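Local coordinates for amino acid ABC superfamily ATP binding cassette transporter, binding protein (Streptococcus pneumoniae, PDB 4H5G) that binds L-arginine in the cleft between its two lobes and probably delivers amino acids to a membrane ABC transporter for import, at residues Ile82-Glu87 with Ala199-Leu204; Met61-Val66 with Ala78-Ser83; Ser120-Asn125 with Leu142-Leu147. One frame throughout, in Å; residues are numbered along the deposited sequence.

Contact 1: Ile82-Glu87 with Ala199-Leu204. With ARG (arginine), chain L.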
loop_
_atom_site.group_PDB
_atom_site.type_symbol
_atom_site.label_atom_id
_atom_site.label_comp_id
_atom_site.label_asym_id
_atom_site.label_seq_id
_atom_site.Cartn_x
_atom_site.Cartn_y
_atom_site.Cartn_z
ATOM N N ILE A 82 0.035 3.548 -2.492
ATOM C CA ILE A 82 -1.070 4.492 -2.658
ATOM C C ILE A 82 -1.542 4.557 -4.100
ATOM O O ILE A 82 -0.782 4.955 -4.984
ATOM C CB ILE A 82 -0.637 5.906 -2.239
ATOM C CG1 ILE A 82 -0.196 5.910 -0.766
ATOM C CG2 ILE A 82 -1.765 6.916 -2.494
ATOM C CD1 ILE A 82 0.436 7.237 -0.318
ATOM N N SER A 83 -2.804 4.185 -4.328
ATOM C CA SER A 83 -3.425 4.303 -5.652
ATOM C C SER A 83 -3.549 5.769 -6.084
ATOM O O SER A 83 -4.125 6.586 -5.370
ATOM C CB SER A 83 -4.816 3.657 -5.624
ATOM O OG SER A 83 -4.754 2.296 -5.257
ATOM N N ALA A 84 -3.042 6.102 -7.270
ATOM C CA ALA A 84 -3.125 7.484 -7.754
ATOM C C ALA A 84 -4.484 7.754 -8.417
ATOM O O ALA A 84 -4.595 7.840 -9.647
ATOM C CB ALA A 84 -1.974 7.783 -8.709
ATOM N N THR A 85 -5.515 7.916 -7.589
ATOM C CA THR A 85 -6.879 8.101 -8.106
ATOM C C THR A 85 -7.148 9.530 -8.571
ATOM O O THR A 85 -6.472 10.466 -8.152
ATOM C CB THR A 85 -7.916 7.740 -7.030
ATOM O OG1 THR A 85 -7.856 8.719 -5.988
ATOM C CG2 THR A 85 -7.622 6.360 -6.439
ATOM N N ASP A 86 -8.151 9.691 -9.429
ATOM C CA ASP A 86 -8.541 11.019 -9.891
ATOM C C ASP A 86 -8.913 11.920 -8.712
ATOM O O ASP A 86 -8.550 13.096 -8.679
ATOM C CB ASP A 86 -9.703 10.916 -10.881
ATOM C CG ASP A 86 -9.279 10.353 -12.227
ATOM O OD1 ASP A 86 -8.073 10.372 -12.543
ATOM O OD2 ASP A 86 -10.163 9.893 -12.979
ATOM N N GLU A 87 -9.621 11.346 -7.742
ATOM C CA GLU A 87 -10.059 12.077 -6.551
ATOM C C GLU A 87 -8.848 12.592 -5.784
ATOM O O GLU A 87 -8.776 13.761 -5.385
ATOM C CB GLU A 87 -10.910 11.173 -5.646
ATOM C CG GLU A 87 -12.266 10.759 -6.229
ATOM C CD GLU A 87 -12.152 9.949 -7.518
ATOM O OE1 GLU A 87 -11.223 9.115 -7.619
ATOM O OE2 GLU A 87 -12.980 10.161 -8.435
ATOM N N ALA A 199 -2.565 3.059 -10.583
ATOM C CA ALA A 199 -1.421 2.270 -10.193
ATOM C C ALA A 199 -0.914 2.914 -8.916
ATOM O O ALA A 199 -1.351 4.017 -8.572
ATOM C CB ALA A 199 -0.377 2.365 -11.277
ATOM N N ASN A 200 0.007 2.254 -8.221
ATOM C CA ASN A 200 0.671 2.857 -7.069
ATOM C C ASN A 200 1.614 3.982 -7.475
ATOM O O ASN A 200 2.378 3.839 -8.414
ATOM C CB ASN A 200 1.475 1.787 -6.330
ATOM C CG ASN A 200 0.612 0.639 -5.895
ATOM O OD1 ASN A 200 -0.214 0.786 -4.985
ATOM N ND2 ASN A 200 0.757 -0.505 -6.563
ATOM N N ALA A 201 1.568 5.101 -6.758
ATOM C CA ALA A 201 2.510 6.190 -7.012
ATOM C C ALA A 201 2.882 6.875 -5.706
ATOM O O ALA A 201 2.238 6.672 -4.688
ATOM C CB ALA A 201 1.913 7.182 -8.000
ATOM N N VAL A 202 3.932 7.681 -5.744
ATOM C CA VAL A 202 4.370 8.440 -4.571
ATOM C C VAL A 202 3.558 9.721 -4.559
ATOM O O VAL A 202 3.471 10.392 -5.585
ATOM C CB VAL A 202 5.863 8.792 -4.711
ATOM C CG1 VAL A 202 6.301 9.746 -3.590
ATOM C CG2 VAL A 202 6.735 7.509 -4.730
ATOM N N ALA A 203 2.966 10.067 -3.413
ATOM C CA ALA A 203 2.196 11.315 -3.297
ATOM C C ALA A 203 3.080 12.466 -2.802
ATOM O O ALA A 203 3.947 12.271 -1.944
ATOM C CB ALA A 203 1.000 11.117 -2.350
ATOM N N LEU A 204 2.849 13.654 -3.359
ATOM C CA LEU A 204 3.519 14.896 -2.927
ATOM C C LEU A 204 2.484 15.985 -2.750
ATOM O O LEU A 204 1.412 15.920 -3.336
ATOM C CB LEU A 204 4.506 15.381 -3.995
ATOM C CG LEU A 204 5.505 14.391 -4.579
ATOM C CD1 LEU A 204 4.926 13.692 -5.836
ATOM C CD2 LEU A 204 6.836 15.097 -4.899
HETATM N N ARG L . -3.908 0.861 -2.693
HETATM C CA ARG L . -4.964 1.185 -1.722
HETATM C C ARG L . -5.188 2.679 -1.637
HETATM O O ARG L . -4.347 3.494 -2.048
HETATM C CB ARG L . -4.626 0.628 -0.332
HETATM C CG ARG L . -3.235 0.990 0.182
HETATM C CD ARG L . -3.059 0.589 1.654
HETATM N NE ARG L . -1.672 0.773 2.105
HETATM C CZ ARG L . -1.216 0.465 3.315
HETATM N NH1 ARG L . 0.065 0.662 3.619
HETATM N NH2 ARG L . -2.045 -0.045 4.220
HETATM O OXT ARG L . -6.238 3.111 -1.153
HETATM O O HOH W 1 2.681 4.912 -2.564
#
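Ile82 meets Ala201 through its backbone: its carbonyl O accepts the N-H of Ala201 at 2.9 Å, with an N-H...O angle of 161°. The same oxygen also receives a CA-H...O contact from Asn200. Ile82 N donates to a water that in turn donates to Ala201 O, so Ile82 is tied to Ala201 both directly and through solvent. Its CD1 packs loosely on Ala203 CB, 4.4 Å away.

Ser83 bridges to Asn200, the two CA atoms lying 4.6 Å apart, while its N and OG bind the arginine. Ser83 N donates almost straight to the ligand O (2.8 Å, 168°), and its OG accepts from the ligand N at 3.1 Å. Chi1 of -59° sets OG beside the backbone N, which brings both groups to the ligand's amino-acid head.

Ala84 N closes the pairing on Ala199 O at 3.0 Å, and its CB rests against Ala201 CB at 4.0 Å. Thr85 then N-caps the following helix, its OG1 bonding Arg88 N; Arg88 itself also binds the ligand. A single beta bridge at the ligand-binding Ser83 is thus part of the arginine pocket of a type II periplasmic binding protein fold.

Contact 2: Met61-Val66 with Ala78-Ser83. With ARG (arginine), chain L.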
loop_
_atom_site.group_PDB
_atom_site.type_symbol
_atom_site.label_atom_id
_atom_site.label_comp_id
_atom_site.label_asym_id
_atom_site.label_seq_id
_atom_site.Cartn_x
_atom_site.Cartn_y
_atom_site.Cartn_z
ATOM N N MET A 61 2.298 5.371 10.575
ATOM C CA MET A 61 0.985 5.696 11.120
ATOM C C MET A 61 -0.043 4.792 10.462
ATOM O O MET A 61 0.309 3.940 9.663
ATOM C CB MET A 61 0.667 7.149 10.803
ATOM C CG MET A 61 0.541 7.380 9.306
ATOM S SD MET A 61 0.640 9.145 8.957
ATOM C CE MET A 61 2.380 9.443 9.264
ATOM N N SER A 62 -1.317 4.960 10.785
ATOM C CA SER A 62 -2.324 4.154 10.100
ATOM C C SER A 62 -2.569 4.735 8.721
ATOM O O SER A 62 -2.376 5.933 8.497
ATOM C CB SER A 62 -3.622 4.107 10.898
ATOM O OG SER A 62 -3.423 3.469 12.145
ATOM N N PHE A 63 -3.019 3.896 7.797
ATOM C CA PHE A 63 -3.145 4.345 6.419
ATOM C C PHE A 63 -4.029 5.571 6.269
ATOM O O PHE A 63 -3.688 6.487 5.516
ATOM C CB PHE A 63 -3.629 3.249 5.471
ATOM C CG PHE A 63 -3.664 3.706 4.034
ATOM C CD1 PHE A 63 -2.512 3.710 3.271
ATOM C CD2 PHE A 63 -4.835 4.204 3.477
ATOM C CE1 PHE A 63 -2.536 4.156 1.955
ATOM C CE2 PHE A 63 -4.862 4.674 2.170
ATOM C CZ PHE A 63 -3.717 4.646 1.409
ATOM N N ASP A 64 -5.156 5.590 6.978
ATOM C CA ASP A 64 -6.139 6.662 6.802
ATOM C C ASP A 64 -5.657 8.047 7.241
ATOM O O ASP A 64 -6.357 9.044 7.028
ATOM C CB ASP A 64 -7.506 6.327 7.438
ATOM C CG ASP A 64 -7.434 6.083 8.930
ATOM O OD1 ASP A 64 -6.352 6.225 9.528
ATOM O OD2 ASP A 64 -8.489 5.754 9.512
ATOM N N ASN A 65 -4.454 8.114 7.811
ATOM C CA ASN A 65 -3.860 9.419 8.139
ATOM C C ASN A 65 -2.603 9.745 7.337
ATOM O O ASN A 65 -2.007 10.806 7.532
ATOM C CB ASN A 65 -3.577 9.531 9.647
ATOM C CG ASN A 65 -4.077 10.842 10.233
ATOM O OD1 ASN A 65 -4.674 11.662 9.526
ATOM N ND2 ASN A 65 -3.862 11.035 11.525
ATOM N N VAL A 66 -2.209 8.849 6.434
ATOM C CA VAL A 66 -0.982 9.043 5.663
ATOM C C VAL A 66 -1.071 10.277 4.757
ATOM O O VAL A 66 -0.199 11.156 4.792
ATOM C CB VAL A 66 -0.624 7.770 4.856
ATOM C CG1 VAL A 66 0.391 8.085 3.763
ATOM C CG2 VAL A 66 -0.084 6.661 5.773
ATOM N N ALA A 78 4.466 10.825 0.684
ATOM C CA ALA A 78 3.753 9.671 1.244
ATOM C C ALA A 78 3.965 8.503 0.293
ATOM O O ALA A 78 3.760 8.630 -0.914
ATOM C CB ALA A 78 2.280 9.982 1.414
ATOM N N VAL A 79 4.397 7.370 0.839
ATOM C CA VAL A 79 4.644 6.165 0.032
ATOM C C VAL A 79 4.060 5.014 0.828
ATOM O O VAL A 79 4.590 4.640 1.874
ATOM C CB VAL A 79 6.140 5.928 -0.204
ATOM C CG1 VAL A 79 6.343 4.737 -1.150
ATOM C CG2 VAL A 79 6.820 7.177 -0.807
ATOM N N ALA A 80 2.948 4.467 0.346
ATOM C CA ALA A 80 2.236 3.447 1.124
ATOM C C ALA A 80 1.323 2.623 0.238
ATOM O O ALA A 80 0.160 2.396 0.580
ATOM C CB ALA A 80 1.429 4.111 2.243
ATOM N N GLY A 81 1.850 2.193 -0.911
ATOM C CA GLY A 81 1.032 1.446 -1.867
ATOM C C GLY A 81 -0.191 2.263 -2.252
ATOM O O GLY A 81 -1.317 1.754 -2.341
ATOM N N ILE A 82 0.035 3.548 -2.492
ATOM C CA ILE A 82 -1.070 4.492 -2.658
ATOM C C ILE A 82 -1.542 4.557 -4.100
ATOM O O ILE A 82 -0.782 4.955 -4.984
ATOM C CB ILE A 82 -0.637 5.906 -2.239
ATOM C CG1 ILE A 82 -0.196 5.910 -0.766
ATOM C CG2 ILE A 82 -1.765 6.916 -2.494
ATOM C CD1 ILE A 82 0.436 7.237 -0.318
ATOM N N SER A 83 -2.804 4.185 -4.328
ATOM C CA SER A 83 -3.425 4.303 -5.652
ATOM C C SER A 83 -3.549 5.769 -6.084
ATOM O O SER A 83 -4.125 6.586 -5.370
ATOM C CB SER A 83 -4.816 3.657 -5.624
ATOM O OG SER A 83 -4.754 2.296 -5.257
HETATM N N ARG L . -3.908 0.861 -2.693
HETATM C CA ARG L . -4.964 1.185 -1.722
HETATM C C ARG L . -5.188 2.679 -1.637
HETATM O O ARG L . -4.347 3.494 -2.048
HETATM C CB ARG L . -4.626 0.628 -0.332
HETATM C CG ARG L . -3.235 0.990 0.182
HETATM C CD ARG L . -3.059 0.589 1.654
HETATM N NE ARG L . -1.672 0.773 2.105
HETATM C CZ ARG L . -1.216 0.465 3.315
HETATM N NH1 ARG L . 0.065 0.662 3.619
HETATM N NH2 ARG L . -2.045 -0.045 4.220
HETATM O OXT ARG L . -6.238 3.111 -1.153
#
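Phe63 and Ala80 face each other with CA atoms 7.6 Å apart, and Val66 and Ala78 with theirs 6.5 Å apart, spacings too wide for backbone pairing, so side chains carry the contact. In this type II periplasmic binding protein fold the two segments line one part of the arginine pocket.

Val66, at the start of helix 66-71, supplies the inner packing. Its CG1 stands anti to the backbone N (chi1 164°) and presses on Ala78 CB at 3.6 Å, with Ile82 CD1 also within reach at 4.2 Å. All of these residues are buried, and the Ala78 methyl is backed by Leu70 of the same helix.

Phe63 turns its ring toward the ligand. Chi1 of -176° sets CG anti to the backbone N. CE1 is the ring atom nearest residues 78-83: Ile82 CG1 sits at the edge, near the ring plane, at 4.0 Å, and Ala80 CB is equally distant from CE1. The arginine CD lies over one face, offset toward the rim, and Phe63 CD1 comes within 3.3 Å of the ligand NE, where the guanidinium begins.

Backbone oxygens of the 78-83 loop meet the ligand's polar ends. Gly81 O accepts from the ligand amino N, whereas Ala80 O takes the guanidinium NE of the arginine at 2.9 Å and, weakly, its NH1.

Contact 3: Ser120-Asn125 with Leu142-Leu147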
loop_
_atom_site.group_PDB
_atom_site.type_symbol
_atom_site.label_atom_id
_atom_site.label_comp_id
_atom_site.label_asym_id
_atom_site.label_seq_id
_atom_site.Cartn_x
_atom_site.Cartn_y
_atom_site.Cartn_z
ATOM N N SER A 120 -22.136 -14.368 -4.265
ATOM C CA SER A 120 -21.736 -15.101 -3.062
ATOM C C SER A 120 -21.059 -14.186 -2.026
ATOM O O SER A 120 -21.267 -14.355 -0.828
ATOM C CB SER A 120 -20.837 -16.289 -3.415
ATOM O OG SER A 120 -19.603 -15.860 -3.941
ATOM N N LEU A 121 -20.258 -13.226 -2.485
ATOM C CA LEU A 121 -19.563 -12.290 -1.584
ATOM C C LEU A 121 -20.545 -11.314 -0.976
ATOM O O LEU A 121 -20.377 -10.854 0.153
ATOM C CB LEU A 121 -18.496 -11.502 -2.334
ATOM C CG LEU A 121 -17.231 -12.232 -2.746
ATOM C CD1 LEU A 121 -16.379 -11.343 -3.630
ATOM C CD2 LEU A 121 -16.452 -12.676 -1.512
ATOM N N GLU A 122 -21.566 -10.993 -1.760
ATOM C CA GLU A 122 -22.618 -10.075 -1.365
ATOM C C GLU A 122 -23.303 -10.518 -0.079
ATOM O O GLU A 122 -23.799 -9.692 0.684
ATOM C CB GLU A 122 -23.640 -9.999 -2.492
ATOM C CG GLU A 122 -24.402 -8.720 -2.592
ATOM C CD GLU A 122 -25.452 -8.802 -3.682
ATOM O OE1 GLU A 122 -26.156 -9.837 -3.748
ATOM O OE2 GLU A 122 -25.554 -7.850 -4.481
ATOM N N SER A 123 -23.322 -11.820 0.171
ATOM C CA SER A 123 -23.924 -12.335 1.401
ATOM C C SER A 123 -22.886 -12.652 2.478
ATOM O O SER A 123 -23.213 -13.239 3.504
ATOM C CB SER A 123 -24.804 -13.561 1.114
ATOM O OG SER A 123 -24.293 -14.332 0.045
ATOM N N ALA A 124 -21.640 -12.248 2.250
ATOM C CA ALA A 124 -20.564 -12.546 3.193
ATOM C C ALA A 124 -20.250 -11.344 4.083
ATOM O O ALA A 124 -20.664 -10.220 3.795
ATOM C CB ALA A 124 -19.322 -12.989 2.442
ATOM N N ASN A 125 -19.535 -11.592 5.176
ATOM C CA ASN A 125 -18.963 -10.508 5.966
ATOM C C ASN A 125 -17.644 -10.084 5.348
ATOM O O ASN A 125 -16.668 -10.832 5.381
ATOM C CB ASN A 125 -18.739 -10.955 7.414
ATOM C CG ASN A 125 -20.027 -11.282 8.114
ATOM O OD1 ASN A 125 -21.058 -10.679 7.833
ATOM N ND2 ASN A 125 -19.985 -12.259 9.025
ATOM N N LEU A 142 -20.590 -3.569 -4.166
ATOM C CA LEU A 142 -21.334 -4.518 -3.339
ATOM C C LEU A 142 -22.063 -3.843 -2.175
ATOM O O LEU A 142 -21.821 -4.187 -1.024
ATOM C CB LEU A 142 -20.393 -5.596 -2.799
ATOM C CG LEU A 142 -19.624 -6.405 -3.837
ATOM C CD1 LEU A 142 -18.550 -7.244 -3.155
ATOM C CD2 LEU A 142 -20.575 -7.292 -4.638
ATOM N N PRO A 143 -22.961 -2.882 -2.471
ATOM C CA PRO A 143 -23.650 -2.122 -1.418
ATOM C C PRO A 143 -24.499 -2.968 -0.474
ATOM O O PRO A 143 -24.837 -2.498 0.610
ATOM C CB PRO A 143 -24.548 -1.163 -2.215
ATOM C CG PRO A 143 -24.710 -1.813 -3.543
ATOM C CD PRO A 143 -23.378 -2.429 -3.810
ATOM N N LYS A 144 -24.829 -4.193 -0.867
ATOM C CA LYS A 144 -25.700 -5.025 -0.050
ATOM C C LYS A 144 -24.927 -5.922 0.897
ATOM O O LYS A 144 -25.516 -6.670 1.674
ATOM C CB LYS A 144 -26.637 -5.846 -0.938
ATOM C CG LYS A 144 -27.564 -4.975 -1.768
ATOM C CD LYS A 144 -28.575 -5.809 -2.528
ATOM C CE LYS A 144 -28.137 -6.031 -3.963
ATOM N NZ LYS A 144 -28.888 -7.161 -4.575
ATOM N N ALA A 145 -23.601 -5.845 0.839
ATOM C CA ALA A 145 -22.771 -6.675 1.700
ATOM C C ALA A 145 -22.537 -5.983 3.045
ATOM O O ALA A 145 -22.483 -4.752 3.124
ATOM C CB ALA A 145 -21.446 -7.007 1.018
ATOM N N GLN A 146 -22.416 -6.789 4.096
ATOM C CA GLN A 146 -22.009 -6.303 5.408
ATOM C C GLN A 146 -20.531 -5.970 5.359
ATOM O O GLN A 146 -19.680 -6.871 5.399
ATOM C CB GLN A 146 -22.225 -7.385 6.466
ATOM C CG GLN A 146 -23.662 -7.832 6.623
ATOM C CD GLN A 146 -24.581 -6.693 7.009
ATOM O OE1 GLN A 146 -24.205 -5.811 7.785
ATOM N NE2 GLN A 146 -25.793 -6.698 6.463
ATOM N N LEU A 147 -20.214 -4.685 5.276
ATOM C CA LEU A 147 -18.815 -4.268 5.193
ATOM C C LEU A 147 -18.339 -3.753 6.536
ATOM O O LEU A 147 -18.950 -2.856 7.116
ATOM C CB LEU A 147 -18.650 -3.169 4.142
ATOM C CG LEU A 147 -17.261 -2.525 4.078
ATOM C CD1 LEU A 147 -16.172 -3.542 3.732
ATOM C CD2 LEU A 147 -17.252 -1.363 3.067
HETATM O O HOH W 2 -23.287 -9.550 3.699
HETATM O O HOH W 3 -24.653 -5.234 -3.742
#
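Glu122 and Ala145 make the close backbone approach of this contact, their CA atoms 4.6 Å apart. The Ala145 CA points its hydrogen at Glu122 O, a CA-H...O contact of 3.3 Å with 138° at the hydrogen, and Ala145 CB lies 3.6 Å from the same oxygen. On the buried side Leu121 CB meets Leu142 CD1 at 4.3 Å; Tyr115 and Val190 also touch Leu121, while Ile126 of strand 125-129 lies against Leu142 and Ala145.

On the outer side the contact runs through a salt bridge and waters. Glu122 has CG anti to the backbone N (chi1 -152°), and its extended chain runs obliquely across Lys144, whose own chain bends at chi3. OE2 of Glu122 forms a salt bridge with Lys144 NZ at 3.4 Å, though it lies nearer CE (3.2 Å), and also takes a water that accepts from Lys144 N. A second water links the two backbones, donating to Glu122 O and Ala124 O and accepting from Gln146 N. Still looser is the pair Asn125 and Gln146: the side chains run side by side in the same direction, Asn125 OD1 lies 3.8 Å from Gln146 CB, and the amide planes stand 84° apart.

The contact joins the end of helix 118-122 to the type I turn at Leu142-Ala145, where strands 125-129 and 146-150 enter side by side in a beta-alpha-beta unit, connected through helix 133-141, at the edge of the five-stranded mixed sheet.

How the contacts relate
Along the chain, contact 2 comes first, then 82-87 opens contact 1, and both segments of contact 3 follow before 199-204 completes contact 1. Contacts 1 and 2 share Ile82 and Ser83, have centres 10 Å apart and both touch the arginine; Ala203 N and Ala78 O, 3.0 Å apart, probably form a hydrogen bond between them. Contact 3 belongs to the other lobe, its centre 27 Å from that of contact 1 and 26 Å from that of contact 2, with nearest atoms about 15 and 13 Å away. The chain thus leaves the lobe of contacts 1 and 2, builds the other, and returns, consistent with two lobes around one ligand cleft.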